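Side-chain contacts in aspartate carbamoyltransferase (Leishmania major, PDB 7K46), which probably catalyses carbamoyl transfer from carbamoyl phosphate to aspartate, an early step of pyrimidine synthesis: residues N5-L10 and I26-Q31; P56-F59 and T65-S68; I152-G157 and M311-F316; L183-A188 and A211-K216; V285-P288 and D293-S296. All coordinates share one frame; numbering follows the deposited sequence.

How the interactions relate
Interactions 1 and 2 come first along the chain, in series; interaction 3 then joins helix 142-156 to helix 309-326 and closes a long loop within which interactions 4 and 5 are nested. Interaction 2 belongs to the parallel sheet of the carbamoyl-phosphate domain. In the aspartate domain, interaction 4 joins two helices flanking the five-stranded sheet, and interaction 5 sits at the end of its outermost strand 284-286. The centres of interactions 2 and 4 lie about 32 Å apart. Interaction 3 touches interaction 1 through Ile-30 and His-153, interaction 2 through Ser-68 and Leu-315, and interaction 5 through Ile-152 and Met-286. It thus ties the two halves together, consistent with the paired interdomain helices of this family.

Interaction 1: N5-L10 and I26-Q31; sequences NPVASL and IDALIQ
Val-7 and Ala-28 bring the two backbones closest, with their CA atoms 6.4 Å apart. The 5-10 segment starts as an extended loop and folds into a short 3-10 turn, recorded by the bond from Leu-10 N to Val-7 O (3.1 Å), whereas 26-31 is regular helix. No hydrogen bond crosses the gap, so the contact rests on hydrocarbon alone. Both branches of Val-7 face the helix. CG2 does most of the touching, 3.8 Å from Ala-28 CB and equally 3.8 Å from Leu-29 CD2, and so sits over the notch between two consecutive helical residues; CG1 lies beside the same alanine, 4.1 Å from Ala-28 CB. Leu-29 leaves the helix obliquely, yet the end of its side chain comes nearer, and the side chains of Leu-29 and Val-7 cross at about a right angle, CD2 making the contact. Leu-10 completes the group, its CD2 meeting Leu-29 CD2 tip to tip at 4.0 Å. The turn is what makes this possible, since it places Val-7 and Leu-10 on the same side of their segment. Helix 309-326 packs against the group, through Ile-321 and Ser-324 on Leu-10 and Met-317 on Leu-29, while Ile-26 and Ile-30, elsewhere on helix 23-41, pack on helix 142-156.

Interaction 2: P56-F59 and T65-S68; sequences PLFF and TLSS
Leu-66 sets one methyl over the face of the Phe-58 ring and presses the same methyl against Pro-56. Its CD1 lies 3.8 Å from the centroid of the Phe-58 ring and 16° off the ring normal, which meets the geometry of a CH-pi contact; the methyl is displaced from the centre toward the rim, with Phe-58 CE1 as its nearest ring atom. The base of the same side chain lies over the same face, toward the CE2 side, Leu-66 CB standing 3.6 Å from Phe-58 CE2. The leucine therefore lies along the aromatic surface. Its CG is anti to the backbone N (chi1 174°), a torsion that carries the branch out from the helix toward the strand. This is the first half of a beta-alpha-beta unit, in which strand 53-58 gives way to helix 63-74 before strand 79-80. Leu-66 directly follows a Ser-Ser-Arg-Thr sequence that probably corresponds to the carbamoyl-phosphate-binding motif of this family. On the strand, alternation sends Pro-56 and Phe-58 toward the helix and Leu-57 away from it. Pro-56 crosses Leu-66 at about a right angle, and its CB is tight against Leu-66 CD1 at 3.4 Å, less than the usual separation of two carbons. On the adjacent strand 109-113, Val-111 and Arg-113 also touch the Phe-58 side chain.

Interaction 3: I152-G157 and M311-F316; sequences IHAELG and MRYGLF
Tyr-313 buries more area than any other residue of the contact, reaching from helix 309-326 across to Ala-154 and Glu-155 on helix 142-156. The gap it spans is wide, 8.5 Å between Ala-154 CA and Tyr-313 CA, and the length of the phenol fills it. Ala-154 meets the ring obliquely near its outer end, CB lying 3.4 Å from Tyr-313 CE1 and the same distance from Tyr-313 OH. Glu-155 comes to the ring edge on the CE2 side instead. The hydroxyl donates to the carboxylate, Tyr-313 OH to Glu-155 OE2 at 3.1 Å, approaching that oxygen from its anti side and 27° out of the carboxylate plane. Carboxylate and ring are steeply inclined to each other, by 70°. These helices probably correspond to the pair that bridges the two domains in aspartate carbamoyltransferases, and the tyrosine bond joins one directly to the other. A bend in the Glu-155 chain (chi2 -75°) curls its end back to the phenol. The stronger partner of OE2 is Arg-309, at the start of the tyrosine's own helix, which makes a salt bridge to the same oxygen. Lys-37 of helix 23-41 also packs against Tyr-313.

Interaction 4: L183-A188 and A211-K216; sequences LAHNFA and ATDVVK
Asp-213 OD1 accepts from two sources: a bridging water at 2.6 Å from this oxygen, and, weakly, His-185 ND1, 3.3 Å from it. The main bond of the imidazole goes to the other carboxylate oxygen, His-185 ND1 to Asp-213 OD2, at 2.9 Å and with an N-H...O angle of 154°. The single N-H is therefore shared unequally between the two oxygens. OD2 lies almost in the imidazole plane, at the ring edge, and is reached on its syn side, but the donor stands 33° out of the carboxylate plane, and the planes of ring and carboxylate are turned 57° apart. His-185 CG is anti to the backbone N, which brings ND1 alongside the neighbouring helix. The water adds a second link: it donates to Asp-213 OD1 and also to His-185 O, 3.1 Å from the water, a carbonyl that also accepts from Arg-217. Side chain and main chain of the same histidine are thus both connected to one aspartate. Beneath the polar group the helices approach closely, His-185 CA lying 5.6 Å from Asp-213 CA; Asp-213 CB rests 3.4 Å from Ala-184 O, and Ala-184 CB loosely faces Val-214 CG2 at 4.4 Å. The carboxylate would be expected to stabilise a proton on the imidazole. The elements joined are helices 174-186 and 204-217, consecutive helices of the Rossmann-like aspartate domain, which alternate with parallel strands 163-167, 191-195 and 220-224; the polar bond is a His-carboxylate pair between neighbouring helices of that alpha/beta layer.

Interaction 5: V285-P288 and D293-S296; sequences VMHP and DELS
One hydrogen bond supplies the polar part of the contact: His-287 NE2 donates to Glu-294 OE2 over 2.8 Å, with an N-H...O angle of 161°. The acceptor is only 12° out of the imidazole plane, and the donor meets OE2 from the anti side, close to the plane of the carboxylate, so the bond is well aligned at both ends although the side chains cross at about a right angle. Glu-294 reaches this position by a folded route, with CG between the backbone N and carbonyl carbon and a second bend at chi2, which doubles the carboxylate back toward the histidine. Its other oxygen, OE1, accepts from the backbone N of Val-292.

The apolar part belongs to Leu-295. In the conformer described, one of two deposited, CD1 packs 3.7 Å from Val-285 CG1 and CD2 lies 3.8 Å from His-287 CB. The leucine slides past both partners in the opposite direction; these contacts hold for this conformer and are correspondingly less certain.

Strand 284-286 ends just before the His-Pro-Leu-Pro sequence, which probably matches the substrate-binding loop of this family. His-287 ND1 is hydrogen-bonded to Leu-289 N, and with NE2 held by Glu-294 both ring nitrogens are engaged. The chemistry implies that the imidazole is fixed in rotation, and it ties Glu-294 of the following loop to the end of the strand, beside the Leu-295 packing.

Interaction 1: N5-L10 and I26-Q31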
# COMPACT_ATOMS: atom_id res chain seq x y z
N ASN A 5 25.02 -8.60 14.19
CA ASN A 5 26.16 -7.96 13.55
C ASN A 5 25.92 -7.87 12.06
O ASN A 5 25.78 -8.91 11.39
CB ASN A 5 27.45 -8.71 13.85
CG ASN A 5 27.78 -8.72 15.33
OD1 ASN A 5 28.02 -7.67 15.93
ND2 ASN A 5 27.79 -9.91 15.93
N PRO A 6 25.87 -6.67 11.49
CA PRO A 6 25.65 -6.56 10.04
C PRO A 6 26.84 -7.09 9.26
O PRO A 6 27.97 -7.12 9.75
CB PRO A 6 25.47 -5.05 9.83
CG PRO A 6 26.28 -4.44 10.93
CD PRO A 6 26.13 -5.36 12.11
N VAL A 7 26.58 -7.56 8.04
CA VAL A 7 27.65 -7.93 7.12
C VAL A 7 28.24 -6.63 6.58
O VAL A 7 27.64 -5.97 5.73
CB VAL A 7 27.17 -8.86 6.00
CG1 VAL A 7 28.36 -9.28 5.10
CG2 VAL A 7 26.47 -10.09 6.59
N ALA A 8 29.41 -6.26 7.08
CA ALA A 8 29.91 -4.90 6.89
C ALA A 8 30.14 -4.55 5.43
O ALA A 8 30.01 -3.39 5.04
CB ALA A 8 31.19 -4.69 7.70
N SER A 9 30.49 -5.54 4.59
CA SER A 9 30.78 -5.22 3.19
C SER A 9 29.57 -4.71 2.44
O SER A 9 29.73 -4.08 1.39
CB SER A 9 31.34 -6.45 2.48
OG SER A 9 30.39 -7.50 2.50
N LEU A 10 28.36 -4.95 2.94
CA LEU A 10 27.16 -4.45 2.28
C LEU A 10 26.77 -3.04 2.68
O LEU A 10 25.83 -2.49 2.09
CB LEU A 10 25.96 -5.38 2.54
CG LEU A 10 25.88 -6.66 1.70
CD1 LEU A 10 26.90 -7.69 2.15
CD2 LEU A 10 24.48 -7.26 1.72
N ILE A 26 28.76 -14.48 1.55
CA ILE A 26 27.61 -15.38 1.49
C ILE A 26 27.47 -16.16 2.79
O ILE A 26 26.37 -16.27 3.35
CB ILE A 26 27.72 -16.30 0.27
CG1 ILE A 26 27.65 -15.47 -1.03
CG2 ILE A 26 26.62 -17.38 0.29
CD1 ILE A 26 27.99 -16.26 -2.29
N ASP A 27 28.59 -16.71 3.29
CA ASP A 27 28.59 -17.37 4.59
C ASP A 27 28.01 -16.46 5.66
O ASP A 27 27.20 -16.88 6.49
CB ASP A 27 30.02 -17.78 5.01
CG ASP A 27 30.63 -18.86 4.14
OD1 ASP A 27 29.90 -19.61 3.47
OD2 ASP A 27 31.88 -18.97 4.16
N ALA A 28 28.45 -15.20 5.67
CA ALA A 28 28.03 -14.27 6.71
C ALA A 28 26.55 -13.94 6.57
O ALA A 28 25.83 -13.84 7.57
CB ALA A 28 28.87 -13.00 6.66
N LEU A 29 26.07 -13.77 5.33
CA LEU A 29 24.65 -13.50 5.12
C LEU A 29 23.80 -14.70 5.51
O LEU A 29 22.70 -14.55 6.07
CB LEU A 29 24.39 -13.11 3.66
CG LEU A 29 24.81 -11.72 3.21
CD1 LEU A 29 24.76 -11.58 1.69
CD2 LEU A 29 23.93 -10.64 3.86
N ILE A 30 24.28 -15.91 5.22
CA ILE A 30 23.55 -17.10 5.64
C ILE A 30 23.41 -17.14 7.16
O ILE A 30 22.32 -17.38 7.69
CB ILE A 30 24.25 -18.37 5.10
CG1 ILE A 30 23.99 -18.51 3.60
CG2 ILE A 30 23.76 -19.60 5.85
CD1 ILE A 30 24.80 -19.64 2.95
N GLN A 31 24.52 -16.92 7.88
CA GLN A 31 24.46 -16.99 9.34
C GLN A 31 23.55 -15.90 9.91
O GLN A 31 22.80 -16.15 10.86
CB GLN A 31 25.86 -16.88 9.94
CG GLN A 31 25.92 -17.20 11.43
CD GLN A 31 25.46 -18.62 11.73
OE1 GLN A 31 26.05 -19.58 11.23
NE2 GLN A 31 24.40 -18.75 12.52

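Interaction 2: P56-F59 and T65-S68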
# COMPACT_ATOMS: atom_id res chain seq x y z
N PRO A 56 9.60 0.48 -3.16
CA PRO A 56 9.71 -0.41 -4.32
C PRO A 56 9.18 0.27 -5.57
O PRO A 56 8.18 1.00 -5.53
CB PRO A 56 8.82 -1.61 -3.93
CG PRO A 56 8.37 -1.34 -2.49
CD PRO A 56 8.44 0.15 -2.32
N LEU A 57 9.86 0.03 -6.68
CA LEU A 57 9.48 0.56 -7.98
C LEU A 57 9.44 -0.64 -8.93
O LEU A 57 10.48 -1.08 -9.42
CB LEU A 57 10.45 1.64 -8.46
CG LEU A 57 10.00 2.48 -9.66
CD1 LEU A 57 8.81 3.38 -9.29
CD2 LEU A 57 11.17 3.30 -10.21
N PHE A 58 8.24 -1.18 -9.16
CA PHE A 58 8.08 -2.44 -9.87
C PHE A 58 7.38 -2.17 -11.19
O PHE A 58 6.19 -1.82 -11.22
CB PHE A 58 7.32 -3.46 -9.01
CG PHE A 58 8.19 -4.26 -8.08
CD1 PHE A 58 9.08 -3.63 -7.22
CD2 PHE A 58 8.11 -5.65 -8.06
CE1 PHE A 58 9.89 -4.37 -6.35
CE2 PHE A 58 8.92 -6.40 -7.21
CZ PHE A 58 9.80 -5.76 -6.35
N PHE A 59 8.12 -2.30 -12.28
CA PHE A 59 7.57 -2.10 -13.62
C PHE A 59 6.94 -3.36 -14.18
O PHE A 59 6.24 -3.30 -15.20
CB PHE A 59 8.66 -1.60 -14.57
CG PHE A 59 9.08 -0.18 -14.31
CD1 PHE A 59 10.00 0.12 -13.31
CD2 PHE A 59 8.55 0.87 -15.06
CE1 PHE A 59 10.38 1.42 -13.06
CE2 PHE A 59 8.94 2.18 -14.81
CZ PHE A 59 9.86 2.45 -13.81
N THR A 65 7.98 -11.63 -4.97
CA THR A 65 9.23 -10.96 -4.60
C THR A 65 8.96 -9.62 -3.91
O THR A 65 9.62 -9.27 -2.92
CB THR A 65 10.10 -10.78 -5.85
OG1 THR A 65 10.48 -12.08 -6.34
CG2 THR A 65 11.36 -10.00 -5.52
N LEU A 66 7.99 -8.85 -4.40
CA LEU A 66 7.67 -7.56 -3.80
C LEU A 66 7.26 -7.72 -2.34
O LEU A 66 7.80 -7.03 -1.45
CB LEU A 66 6.55 -6.88 -4.60
CG LEU A 66 5.98 -5.58 -4.04
CD1 LEU A 66 7.08 -4.54 -3.92
CD2 LEU A 66 4.85 -5.07 -4.94
N SER A 67 6.31 -8.62 -2.05
CA SER A 67 5.82 -8.71 -0.68
C SER A 67 6.92 -9.17 0.27
O SER A 67 6.97 -8.74 1.43
CB SER A 67 4.61 -9.65 -0.61
OG SER A 67 4.95 -10.96 -1.05
N SER A 68 7.84 -10.01 -0.21
CA SER A 68 8.96 -10.45 0.62
C SER A 68 9.86 -9.28 1.02
O SER A 68 10.24 -9.15 2.19
CB SER A 68 9.76 -11.52 -0.12
OG SER A 68 10.74 -12.12 0.72

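Interaction 3: I152-G157 and M311-F316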
# COMPACT_ATOMS: atom_id res chain seq x y z
N ILE A 152 19.30 -24.38 0.49
CA ILE A 152 20.10 -25.60 0.44
C ILE A 152 20.87 -25.76 1.74
O ILE A 152 20.83 -26.82 2.38
CB ILE A 152 21.05 -25.58 -0.77
CG1 ILE A 152 20.25 -25.55 -2.07
CG2 ILE A 152 21.97 -26.80 -0.75
CD1 ILE A 152 21.09 -25.27 -3.30
N HIS A 153 21.57 -24.70 2.16
CA HIS A 153 22.40 -24.80 3.36
C HIS A 153 21.57 -25.13 4.60
O HIS A 153 21.96 -25.96 5.43
CB HIS A 153 23.15 -23.49 3.59
CG HIS A 153 24.02 -23.52 4.81
ND1 HIS A 153 25.35 -23.88 4.77
CD2 HIS A 153 23.74 -23.26 6.11
CE1 HIS A 153 25.85 -23.83 5.99
NE2 HIS A 153 24.89 -23.46 6.82
N ALA A 154 20.42 -24.47 4.75
CA ALA A 154 19.59 -24.68 5.93
C ALA A 154 18.94 -26.06 5.92
O ALA A 154 18.81 -26.70 6.97
CB ALA A 154 18.53 -23.59 6.02
N GLU A 155 18.53 -26.54 4.74
CA GLU A 155 17.83 -27.81 4.64
C GLU A 155 18.79 -29.00 4.76
O GLU A 155 18.47 -30.00 5.41
CB GLU A 155 17.06 -27.89 3.32
CG GLU A 155 15.86 -26.93 3.22
CD GLU A 155 14.66 -27.38 4.06
OE1 GLU A 155 14.30 -28.57 4.00
OE2 GLU A 155 14.09 -26.54 4.77
N LEU A 156 19.96 -28.92 4.12
CA LEU A 156 20.88 -30.06 4.09
C LEU A 156 22.07 -29.93 5.02
O LEU A 156 22.73 -30.94 5.30
CB LEU A 156 21.40 -30.28 2.66
CG LEU A 156 20.34 -30.52 1.59
CD1 LEU A 156 20.98 -30.65 0.21
CD2 LEU A 156 19.47 -31.75 1.93
N GLY A 157 22.39 -28.73 5.50
CA GLY A 157 23.51 -28.50 6.37
C GLY A 157 24.75 -27.96 5.67
O GLY A 157 25.66 -27.48 6.35
N MET A 311 10.56 -19.95 0.31
CA MET A 311 10.08 -18.57 0.35
C MET A 311 10.32 -17.92 1.70
O MET A 311 10.58 -16.71 1.77
CB MET A 311 8.59 -18.50 0.01
CG MET A 311 8.31 -18.74 -1.47
SD MET A 311 6.56 -18.56 -1.86
CE MET A 311 5.91 -20.13 -1.29
N ARG A 312 10.23 -18.70 2.79
CA ARG A 312 10.50 -18.14 4.11
C ARG A 312 11.99 -17.88 4.30
O ARG A 312 12.38 -16.87 4.90
CB ARG A 312 9.94 -19.07 5.19
CG ARG A 312 10.07 -18.52 6.61
CD ARG A 312 8.96 -19.04 7.51
NE ARG A 312 9.03 -18.54 8.88
CZ ARG A 312 8.38 -17.48 9.32
NH1 ARG A 312 7.70 -16.69 8.49
NH2 ARG A 312 8.40 -17.19 10.62
N TYR A 313 12.84 -18.76 3.77
CA TYR A 313 14.26 -18.41 3.71
C TYR A 313 14.47 -17.12 2.92
O TYR A 313 15.35 -16.33 3.27
CB TYR A 313 15.07 -19.56 3.11
CG TYR A 313 15.10 -20.78 4.00
CD1 TYR A 313 15.64 -20.71 5.28
CD2 TYR A 313 14.60 -22.00 3.55
CE1 TYR A 313 15.66 -21.84 6.11
CE2 TYR A 313 14.62 -23.13 4.37
CZ TYR A 313 15.15 -23.04 5.65
OH TYR A 313 15.18 -24.16 6.45
N GLY A 314 13.66 -16.88 1.89
CA GLY A 314 13.76 -15.62 1.17
C GLY A 314 13.48 -14.41 2.06
O GLY A 314 14.17 -13.39 1.97
N LEU A 315 12.47 -14.51 2.93
CA LEU A 315 12.20 -13.44 3.88
C LEU A 315 13.44 -13.13 4.73
O LEU A 315 13.85 -11.98 4.86
CB LEU A 315 11.02 -13.80 4.78
CG LEU A 315 10.79 -12.88 5.99
CD1 LEU A 315 10.30 -11.49 5.55
CD2 LEU A 315 9.81 -13.51 6.98
N PHE A 316 14.06 -14.16 5.30
CA PHE A 316 15.15 -13.89 6.23
C PHE A 316 16.44 -13.49 5.52
O PHE A 316 17.22 -12.67 6.05
CB PHE A 316 15.33 -15.10 7.15
CG PHE A 316 14.17 -15.28 8.09
CD1 PHE A 316 13.87 -14.29 9.01
CD2 PHE A 316 13.36 -16.41 8.02
CE1 PHE A 316 12.79 -14.43 9.87
CE2 PHE A 316 12.29 -16.55 8.87
CZ PHE A 316 12.00 -15.55 9.80

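Interaction 4: L183-A188 and A211-K216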
# COMPACT_ATOMS: atom_id res chain seq x y z
N LEU A 183 27.00 -20.77 -8.02
CA LEU A 183 27.30 -22.00 -7.30
C LEU A 183 28.69 -22.52 -7.65
O LEU A 183 29.47 -22.89 -6.77
CB LEU A 183 26.23 -23.06 -7.60
CG LEU A 183 24.83 -22.86 -7.02
CD1 LEU A 183 23.83 -23.91 -7.50
CD2 LEU A 183 24.89 -22.86 -5.50
N ALA A 184 29.01 -22.56 -8.95
CA ALA A 184 30.30 -23.09 -9.39
C ALA A 184 31.46 -22.21 -8.95
O ALA A 184 32.56 -22.71 -8.73
CB ALA A 184 30.32 -23.24 -10.91
N HIS A 185 31.23 -20.90 -8.83
CA HIS A 185 32.31 -20.01 -8.42
C HIS A 185 32.61 -20.11 -6.94
O HIS A 185 33.77 -19.92 -6.54
CB HIS A 185 31.96 -18.55 -8.76
CG HIS A 185 33.11 -17.61 -8.59
ND1 HIS A 185 34.27 -17.72 -9.34
CD2 HIS A 185 33.30 -16.57 -7.75
CE1 HIS A 185 35.11 -16.76 -8.97
NE2 HIS A 185 34.54 -16.05 -8.01
N ASN A 186 31.61 -20.40 -6.11
CA ASN A 186 31.74 -20.22 -4.67
C ASN A 186 31.70 -21.50 -3.85
O ASN A 186 32.04 -21.46 -2.66
CB ASN A 186 30.65 -19.28 -4.15
CG ASN A 186 30.84 -17.85 -4.61
OD1 ASN A 186 31.79 -17.18 -4.20
ND2 ASN A 186 29.93 -17.36 -5.46
N PHE A 187 31.32 -22.64 -4.44
CA PHE A 187 31.10 -23.84 -3.65
C PHE A 187 31.74 -25.05 -4.31
O PHE A 187 31.80 -25.17 -5.54
CB PHE A 187 29.60 -24.08 -3.44
CG PHE A 187 28.93 -23.00 -2.64
CD1 PHE A 187 28.88 -23.08 -1.25
CD2 PHE A 187 28.37 -21.90 -3.26
CE1 PHE A 187 28.26 -22.08 -0.50
CE2 PHE A 187 27.75 -20.91 -2.52
CZ PHE A 187 27.70 -21.00 -1.14
N ALA A 188 32.20 -25.96 -3.46
CA ALA A 188 32.84 -27.20 -3.90
C ALA A 188 31.77 -28.24 -4.24
O ALA A 188 31.60 -29.27 -3.57
CB ALA A 188 33.80 -27.71 -2.83
N ALA A 211 33.90 -22.64 -16.86
CA ALA A 211 34.91 -23.67 -17.10
C ALA A 211 36.11 -23.54 -16.17
O ALA A 211 36.59 -24.53 -15.62
CB ALA A 211 35.34 -23.64 -18.57
N THR A 212 36.62 -22.31 -15.99
CA THR A 212 37.75 -22.10 -15.07
C THR A 212 37.42 -22.65 -13.69
O THR A 212 38.24 -23.36 -13.08
CB THR A 212 38.10 -20.61 -15.00
OG1 THR A 212 38.68 -20.18 -16.23
CG2 THR A 212 39.10 -20.36 -13.87
N ASP A 213 36.23 -22.33 -13.17
CA ASP A 213 35.84 -22.76 -11.83
C ASP A 213 35.63 -24.27 -11.77
O ASP A 213 36.05 -24.92 -10.81
CB ASP A 213 34.58 -22.03 -11.40
CG ASP A 213 34.81 -20.55 -11.15
OD1 ASP A 213 35.91 -20.21 -10.67
OD2 ASP A 213 33.91 -19.74 -11.43
N VAL A 214 34.95 -24.84 -12.77
CA VAL A 214 34.62 -26.26 -12.76
C VAL A 214 35.89 -27.11 -12.80
O VAL A 214 35.96 -28.20 -12.21
CB VAL A 214 33.67 -26.56 -13.94
CG1 VAL A 214 33.72 -28.01 -14.34
CG2 VAL A 214 32.23 -26.15 -13.58
N VAL A 215 36.93 -26.62 -13.49
CA VAL A 215 38.16 -27.41 -13.59
C VAL A 215 39.04 -27.22 -12.36
O VAL A 215 39.72 -28.16 -11.92
CB VAL A 215 38.90 -27.06 -14.90
CG1 VAL A 215 40.32 -27.62 -14.87
CG2 VAL A 215 38.16 -27.65 -16.09
N LYS A 216 39.08 -26.02 -11.78
CA LYS A 216 39.82 -25.84 -10.53
C LYS A 216 39.19 -26.65 -9.40
O LYS A 216 39.91 -27.25 -8.59
CB LYS A 216 39.87 -24.35 -10.15
O HOH W 1 36.26 -20.80 -8.12

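Interaction 5: V285-P288 and D293-S296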
# COMPACT_ATOMS: atom_id res chain seq x y z
N VAL A 285 13.58 -30.96 -2.86
CA VAL A 285 13.05 -30.44 -4.11
C VAL A 285 12.82 -28.95 -3.92
O VAL A 285 12.21 -28.53 -2.93
CB VAL A 285 11.74 -31.15 -4.49
CG1 VAL A 285 11.10 -30.49 -5.71
CG2 VAL A 285 11.99 -32.65 -4.74
N MET A 286 13.31 -28.15 -4.86
CA MET A 286 13.18 -26.71 -4.80
C MET A 286 12.61 -26.21 -6.13
O MET A 286 12.66 -26.89 -7.15
CB MET A 286 14.53 -26.04 -4.50
CG MET A 286 15.09 -26.41 -3.11
SD MET A 286 16.80 -25.86 -2.88
CE MET A 286 16.67 -24.08 -3.16
N HIS A 287 12.09 -24.98 -6.09
CA HIS A 287 11.47 -24.36 -7.25
C HIS A 287 11.30 -22.89 -6.89
O HIS A 287 10.75 -22.59 -5.83
CB HIS A 287 10.11 -25.01 -7.55
CG HIS A 287 9.51 -24.62 -8.86
ND1 HIS A 287 9.40 -23.31 -9.28
CD2 HIS A 287 8.94 -25.38 -9.84
CE1 HIS A 287 8.80 -23.28 -10.46
NE2 HIS A 287 8.52 -24.52 -10.82
N PRO A 288 11.79 -21.96 -7.72
CA PRO A 288 11.68 -20.54 -7.35
C PRO A 288 10.25 -20.03 -7.31
O PRO A 288 9.99 -19.02 -6.63
CB PRO A 288 12.51 -19.83 -8.44
CG PRO A 288 12.46 -20.78 -9.63
CD PRO A 288 12.47 -22.16 -9.01
N ASP A 293 2.42 -27.38 -13.78
CA ASP A 293 2.23 -28.81 -13.56
C ASP A 293 3.54 -29.57 -13.43
O ASP A 293 3.51 -30.79 -13.23
CB ASP A 293 1.40 -29.40 -14.71
CG ASP A 293 1.81 -28.87 -16.08
OD1 ASP A 293 2.88 -28.22 -16.22
OD2 ASP A 293 1.03 -29.09 -17.05
N GLU A 294 4.69 -28.90 -13.57
CA GLU A 294 5.99 -29.59 -13.57
C GLU A 294 6.39 -30.08 -12.19
O GLU A 294 7.39 -30.79 -12.06
CB GLU A 294 7.07 -28.65 -14.13
CG GLU A 294 7.42 -27.46 -13.23
CD GLU A 294 6.46 -26.28 -13.38
OE1 GLU A 294 5.39 -26.43 -14.01
OE2 GLU A 294 6.79 -25.20 -12.85
N LEU A 295 5.62 -29.71 -11.17
CA LEU A 295 5.86 -30.13 -9.80
C LEU A 295 4.50 -30.52 -9.23
O LEU A 295 3.68 -29.64 -8.96
CB LEU A 295 6.51 -28.99 -9.01
CG LEU A 295 6.90 -29.11 -7.55
CD1 LEU A 295 7.79 -30.29 -7.34
CD2 LEU A 295 7.62 -27.82 -7.16
N SER A 296 4.25 -31.82 -9.07
CA SER A 296 2.92 -32.27 -8.68
C SER A 296 2.58 -31.88 -7.25
O SER A 296 3.45 -31.84 -6.36
CB SER A 296 2.79 -33.78 -8.84
OG SER A 296 1.52 -34.22 -8.38